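Local structure of protease (Penicillium cyclopium, 5Z6O) at residues D25-D29 with G87-K91; T31-I36 with A239-L244. The protein hydrolyses peptide bonds in proteins as a serine protease of the subtilisin family (peptidase S8). All coordinates share one frame; numbering follows the deposited sequence.

Interaction 1: residues D25-D29 with G87-K91; sequences DYVYD and GVAKK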
loop_
_atom_site.group_PDB
_atom_site.type_symbol
_atom_site.label_atom_id
_atom_site.label_comp_id
_atom_site.label_asym_id
_atom_site.label_seq_id
_atom_site.Cartn_x
_atom_site.Cartn_y
_atom_site.Cartn_z
ATOM N N ASP A 25 2.319 -4.865 20.014
ATOM C CA ASP A 25 2.524 -6.115 19.295
ATOM C C ASP A 25 1.637 -6.192 18.067
ATOM O O ASP A 25 0.512 -5.707 18.080
ATOM C CB ASP A 25 2.186 -7.317 20.165
ATOM C CG ASP A 25 2.904 -7.294 21.487
ATOM O OD1 ASP A 25 3.967 -6.662 21.589
ATOM O OD2 ASP A 25 2.388 -7.928 22.415
ATOM N N TYR A 26 2.130 -6.849 17.034
ATOM C CA TYR A 26 1.349 -7.090 15.819
ATOM C C TYR A 26 0.889 -8.547 15.799
ATOM O O TYR A 26 1.712 -9.463 15.885
ATOM C CB TYR A 26 2.205 -6.739 14.601
ATOM C CG TYR A 26 1.558 -7.045 13.261
ATOM C CD1 TYR A 26 0.211 -6.798 13.043
ATOM C CD2 TYR A 26 2.320 -7.543 12.205
ATOM C CE1 TYR A 26 -0.381 -7.094 11.772
ATOM C CE2 TYR A 26 1.746 -7.825 10.963
ATOM C CZ TYR A 26 0.401 -7.585 10.766
ATOM O OH TYR A 26 -0.190 -7.887 9.547
ATOM N N VAL A 27 -0.420 -8.765 15.704
ATOM C CA VAL A 27 -1.023 -10.098 15.786
ATOM C C VAL A 27 -1.732 -10.365 14.466
ATOM O O VAL A 27 -2.539 -9.536 14.029
ATOM C CB VAL A 27 -2.026 -10.202 16.956
ATOM C CG1 VAL A 27 -2.556 -11.628 17.050
ATOM C CG2 VAL A 27 -1.363 -9.772 18.266
ATOM N N TYR A 28 -1.448 -11.518 13.849
ATOM C CA TYR A 28 -1.967 -11.798 12.507
ATOM C C TYR A 28 -2.068 -13.310 12.325
ATOM O O TYR A 28 -1.357 -14.070 12.967
ATOM C CB TYR A 28 -1.077 -11.152 11.413
ATOM C CG TYR A 28 0.353 -11.677 11.419
ATOM C CD1 TYR A 28 1.330 -11.132 12.272
ATOM C CD2 TYR A 28 0.713 -12.741 10.606
ATOM C CE1 TYR A 28 2.639 -11.643 12.291
ATOM C CE2 TYR A 28 2.020 -13.237 10.594
ATOM C CZ TYR A 28 2.957 -12.701 11.465
ATOM O OH TYR A 28 4.218 -13.204 11.393
ATOM N N ASP A 29 -2.940 -13.742 11.436
ATOM C CA ASP A 29 -3.043 -15.172 11.139
ATOM C C ASP A 29 -1.841 -15.663 10.337
ATOM O O ASP A 29 -1.350 -14.976 9.433
ATOM C CB ASP A 29 -4.315 -15.449 10.335
ATOM C CG ASP A 29 -4.527 -16.904 10.131
ATOM O OD1 ASP A 29 -4.930 -17.530 11.125
ATOM O OD2 ASP A 29 -4.218 -17.429 9.033
ATOM N N GLY A 87 6.663 -5.516 7.742
ATOM C CA GLY A 87 5.526 -5.591 6.836
ATOM C C GLY A 87 4.269 -6.245 7.355
ATOM O O GLY A 87 4.285 -6.992 8.337
ATOM N N VAL A 88 3.161 -5.951 6.661
ATOM C CA VAL A 88 1.832 -6.449 7.015
ATOM C C VAL A 88 1.657 -7.914 6.595
ATOM O O VAL A 88 1.251 -8.757 7.402
ATOM C CB VAL A 88 0.746 -5.554 6.368
ATOM C CG1 VAL A 88 -0.683 -6.116 6.684
ATOM C CG2 VAL A 88 0.827 -4.125 6.934
ATOM N N ALA A 89 1.943 -8.230 5.337
ATOM C CA ALA A 89 1.670 -9.548 4.760
ATOM C C ALA A 89 3.019 -10.219 4.572
ATOM O O ALA A 89 3.636 -10.129 3.504
ATOM C CB ALA A 89 0.892 -9.447 3.431
ATOM N N LYS A 90 3.472 -10.909 5.624
ATOM C CA LYS A 90 4.866 -11.314 5.730
ATOM C C LYS A 90 5.231 -12.505 4.849
ATOM O O LYS A 90 6.411 -12.844 4.798
ATOM C CB LYS A 90 5.194 -11.633 7.189
ATOM C CG LYS A 90 5.047 -10.389 8.090
ATOM C CD LYS A 90 5.535 -10.641 9.492
ATOM C CE LYS A 90 5.136 -9.471 10.360
ATOM N NZ LYS A 90 5.999 -8.285 10.195
ATOM N N LYS A 91 4.278 -13.136 4.168
ATOM C CA LYS A 91 4.579 -14.247 3.241
ATOM C C LYS A 91 4.154 -13.967 1.815
ATOM O O LYS A 91 4.297 -14.847 0.958
ATOM C CB LYS A 91 3.907 -15.554 3.722
ATOM C CG LYS A 91 4.553 -16.059 5.005
ATOM C CD LYS A 91 3.920 -17.359 5.463
ATOM C CE LYS A 91 4.795 -18.052 6.500
ATOM N NZ LYS A 91 4.032 -19.238 7.021
#
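Tyr-26 and Val-88 make the one hydrogen bond that crosses this contact: the phenol OH of Tyr-26 donates to the carbonyl O of Val-88 over 2.7 Å. The bond meets the carbonyl at a C=O...O angle of 118°, with the donor tilted 20° from the carbonyl plane. Val-88 O lies near the ring plane at its edge, on the CE2 side of the hydroxyl. Strand 26-29, paired antiparallel with strand 2-5, thereby joins the loop between helix 73-82 and strand 93-98, away from the active site.

A second polar grip lies within 87-91. Lys-90 runs extended, then bends at chi4 (-78°), which turns NZ back to donate to Gly-87 O at 2.8 Å, on a lone pair in the carbonyl plane. Ser-84 O and Gln-5 OE1 also accept from this ammonium.

Van der Waals contacts fill in between. Lys-90 CE touches the edge of the Tyr-26 ring, 3.8 Å from CE2, while Tyr-28 CD1 lies 3.6 Å above one face of that ring, offset toward its rim. Tyr-28 crosses the lysine chain at about a right angle, its OH 3.5 Å from Lys-90 CD. Leu-13 and Ile-16 of helix 11-16 touch both Tyr-26 and Val-88.

Lys-90 is thus amphipathic here: its methylenes pack against two tyrosines, while its three hydrogen bonds probably offset much of the cost of placing a charge beside largely buried neighbours.

Interaction 2: residues T31-I36 with A239-L244; sequences TAGEGI and AYLMAL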
loop_
_atom_site.group_PDB
_atom_site.type_symbol
_atom_site.label_atom_id
_atom_site.label_comp_id
_atom_site.label_asym_id
_atom_site.label_seq_id
_atom_site.Cartn_x
_atom_site.Cartn_y
_atom_site.Cartn_z
ATOM N N THR A 31 -1.421 -17.512 7.912
ATOM C CA THR A 31 -1.474 -17.540 6.440
ATOM C C THR A 31 -0.667 -16.381 5.848
ATOM O O THR A 31 0.014 -16.552 4.829
ATOM C CB THR A 31 -2.908 -17.500 5.912
ATOM O OG1 THR A 31 -3.641 -16.475 6.576
ATOM C CG2 THR A 31 -3.611 -18.862 6.109
ATOM N N ALA A 32 -0.754 -15.198 6.470
ATOM C CA ALA A 32 0.190 -14.093 6.244
ATOM C C ALA A 32 0.301 -13.684 4.779
ATOM O O ALA A 32 1.364 -13.252 4.341
ATOM C CB ALA A 32 1.583 -14.452 6.797
ATOM N N GLY A 33 -0.793 -13.760 4.020
ATOM C CA GLY A 33 -0.758 -13.332 2.643
ATOM C C GLY A 33 -0.041 -14.270 1.702
ATOM O O GLY A 33 0.230 -13.894 0.567
ATOM N N GLU A 34 0.256 -15.492 2.113
ATOM C CA GLU A 34 1.024 -16.378 1.248
ATOM C C GLU A 34 0.278 -16.663 -0.046
ATOM O O GLU A 34 -0.938 -16.826 -0.049
ATOM C CB GLU A 34 1.310 -17.713 1.971
ATOM C CG GLU A 34 2.320 -18.600 1.228
ATOM C CD GLU A 34 2.878 -19.725 2.113
ATOM O OE1 GLU A 34 2.073 -20.446 2.737
ATOM O OE2 GLU A 34 4.118 -19.868 2.190
ATOM N N GLY A 35 1.010 -16.688 -1.149
ATOM C CA GLY A 35 0.417 -16.974 -2.431
ATOM C C GLY A 35 -0.188 -15.790 -3.139
ATOM O O GLY A 35 -0.690 -15.946 -4.264
ATOM N N ILE A 36 -0.165 -14.610 -2.528
ATOM C CA ILE A 36 -0.668 -13.392 -3.165
ATOM C C ILE A 36 0.507 -12.589 -3.706
ATOM O O ILE A 36 1.515 -12.428 -3.021
ATOM C CB ILE A 36 -1.471 -12.538 -2.176
ATOM C CG1 ILE A 36 -2.567 -13.373 -1.530
ATOM C CG2 ILE A 36 -2.088 -11.336 -2.928
ATOM C CD1 ILE A 36 -3.566 -13.958 -2.562
ATOM N N ALA A 239 -3.784 -8.243 0.700
ATOM C CA ALA A 239 -3.177 -9.544 0.407
ATOM C C ALA A 239 -3.454 -10.527 1.541
ATOM O O ALA A 239 -3.807 -11.692 1.310
ATOM C CB ALA A 239 -1.667 -9.362 0.164
ATOM N N TYR A 240 -3.339 -10.050 2.782
ATOM C CA TYR A 240 -3.669 -10.844 3.957
ATOM C C TYR A 240 -5.102 -11.384 3.896
ATOM O O TYR A 240 -5.348 -12.576 4.135
ATOM C CB TYR A 240 -3.456 -9.953 5.163
ATOM C CG TYR A 240 -3.870 -10.536 6.471
ATOM C CD1 TYR A 240 -3.079 -11.489 7.108
ATOM C CD2 TYR A 240 -5.044 -10.138 7.067
ATOM C CE1 TYR A 240 -3.470 -12.035 8.331
ATOM C CE2 TYR A 240 -5.436 -10.645 8.331
ATOM C CZ TYR A 240 -4.650 -11.593 8.922
ATOM O OH TYR A 240 -5.060 -12.076 10.129
ATOM N N LEU A 241 -6.077 -10.514 3.590
ATOM C CA LEU A 241 -7.463 -10.965 3.613
ATOM C C LEU A 241 -7.757 -11.892 2.445
ATOM O O LEU A 241 -8.592 -12.796 2.572
ATOM C CB LEU A 241 -8.415 -9.761 3.586
ATOM C CG LEU A 241 -8.386 -8.962 4.888
ATOM C CD1 LEU A 241 -9.214 -7.673 4.750
ATOM C CD2 LEU A 241 -8.944 -9.815 6.017
ATOM N N MET A 242 -7.109 -11.674 1.300
ATOM C CA MET A 242 -7.282 -12.587 0.179
ATOM C C MET A 242 -6.836 -13.988 0.548
ATOM O O MET A 242 -7.525 -14.964 0.241
ATOM C CB MET A 242 -6.486 -12.111 -1.049
ATOM C CG MET A 242 -7.113 -10.903 -1.709
ATOM S SD MET A 242 -5.968 -10.290 -3.016
ATOM C CE MET A 242 -6.981 -8.930 -3.584
ATOM N N ALA A 243 -5.667 -14.108 1.186
ATOM C CA ALA A 243 -5.175 -15.446 1.499
ATOM C C ALA A 243 -5.927 -16.046 2.678
ATOM O O ALA A 243 -6.033 -17.269 2.764
ATOM C CB ALA A 243 -3.672 -15.418 1.788
ATOM N N LEU A 244 -6.475 -15.208 3.567
ATOM C CA LEU A 244 -7.181 -15.695 4.760
ATOM C C LEU A 244 -8.636 -16.056 4.463
ATOM O O LEU A 244 -9.085 -17.170 4.749
ATOM C CB LEU A 244 -7.110 -14.640 5.865
ATOM C CG LEU A 244 -7.921 -14.937 7.139
ATOM C CD1 LEU A 244 -7.309 -16.129 7.845
ATOM C CD2 LEU A 244 -7.964 -13.726 8.069
HETATM O O HOH W 1 -3.368 -14.189 5.064
#
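Gly-33 lies directly against helix 227-245, its CA 4.0 Å from the CA of Tyr-240, an approach in which backbone meets backbone with no side chain of the loop between. The methyl of Ala-243 fills the neighbouring position on the helix surface, 3.7 Å from Gly-33 CA, and also touches Glu-34 O. Further along, Ile-36 spreads both branches over the helix. CG2, anti to the backbone N, rests on Ala-239 CB at 3.7 Å, while CG1 passes over Ala-239 O and carries CD1 to Met-242 CB at 3.8 Å. The isoleucine and methionine side chains cross at about a right angle. Tyr-240 meets the loop with its ring edge, near which Ala-32 CA lies.

No direct hydrogen bond joins the segments; a water does so instead. It accepts from Gly-33 N and donates both to Tyr-240 O, at 2.7 Å, and to Thr-31 OG1, at 2.8 Å. Thr-31 can take part because OG1 stands between its backbone N and carbonyl carbon, chi1 47°.

In the subtilisin fold this helix carries Ser-228 of the charge relay system in its first turn, and the loop leads into strand 37-42, which ends at Asp-42 of the same system; the contact itself lies well away from that site.

Two beta turns shape the loop. A type I' turn from Thr-31 to Glu-34 is closed by Glu-34 N donating to Thr-31 O; both central residues have positive phi, less usual for Ala-32 than for Gly-33. A type II turn follows from Gly-33 to Ile-36, closed by Ile-36 N on Gly-33 O at 3.2 Å. Beyond them, Asp-29 chiefly holds both polar side chains: its OD2 bonds Thr-31 OG1, and its N bonds Tyr-240 OH.

In the fold
Both contacts are largely buried, yet interaction 2 reaches the surface at Glu-34 and Leu-244, whereas interaction 1 has no exposed residue among those that touch. Their chemistry differs accordingly. Interaction 1 ties the small N-terminal sheet to the loop before strand 93-98 through tyrosine and lysine side chains; interaction 2 seats a turn-rich loop on a helix by close backbone packing, aliphatic side chains and one bridging water. Their centres are 10 Å apart, and they meet on two sides. Lys-91 joins the loop, its N 2.9 Å from Ala-32 O, a probable hydrogen bond, and its CB packing on Glu-34 CB; Asp-29 joins the helix at Tyr-240 OH and, by packing, Leu-244 CD1. Segments 25-29 and 31-36 are nearly consecutive.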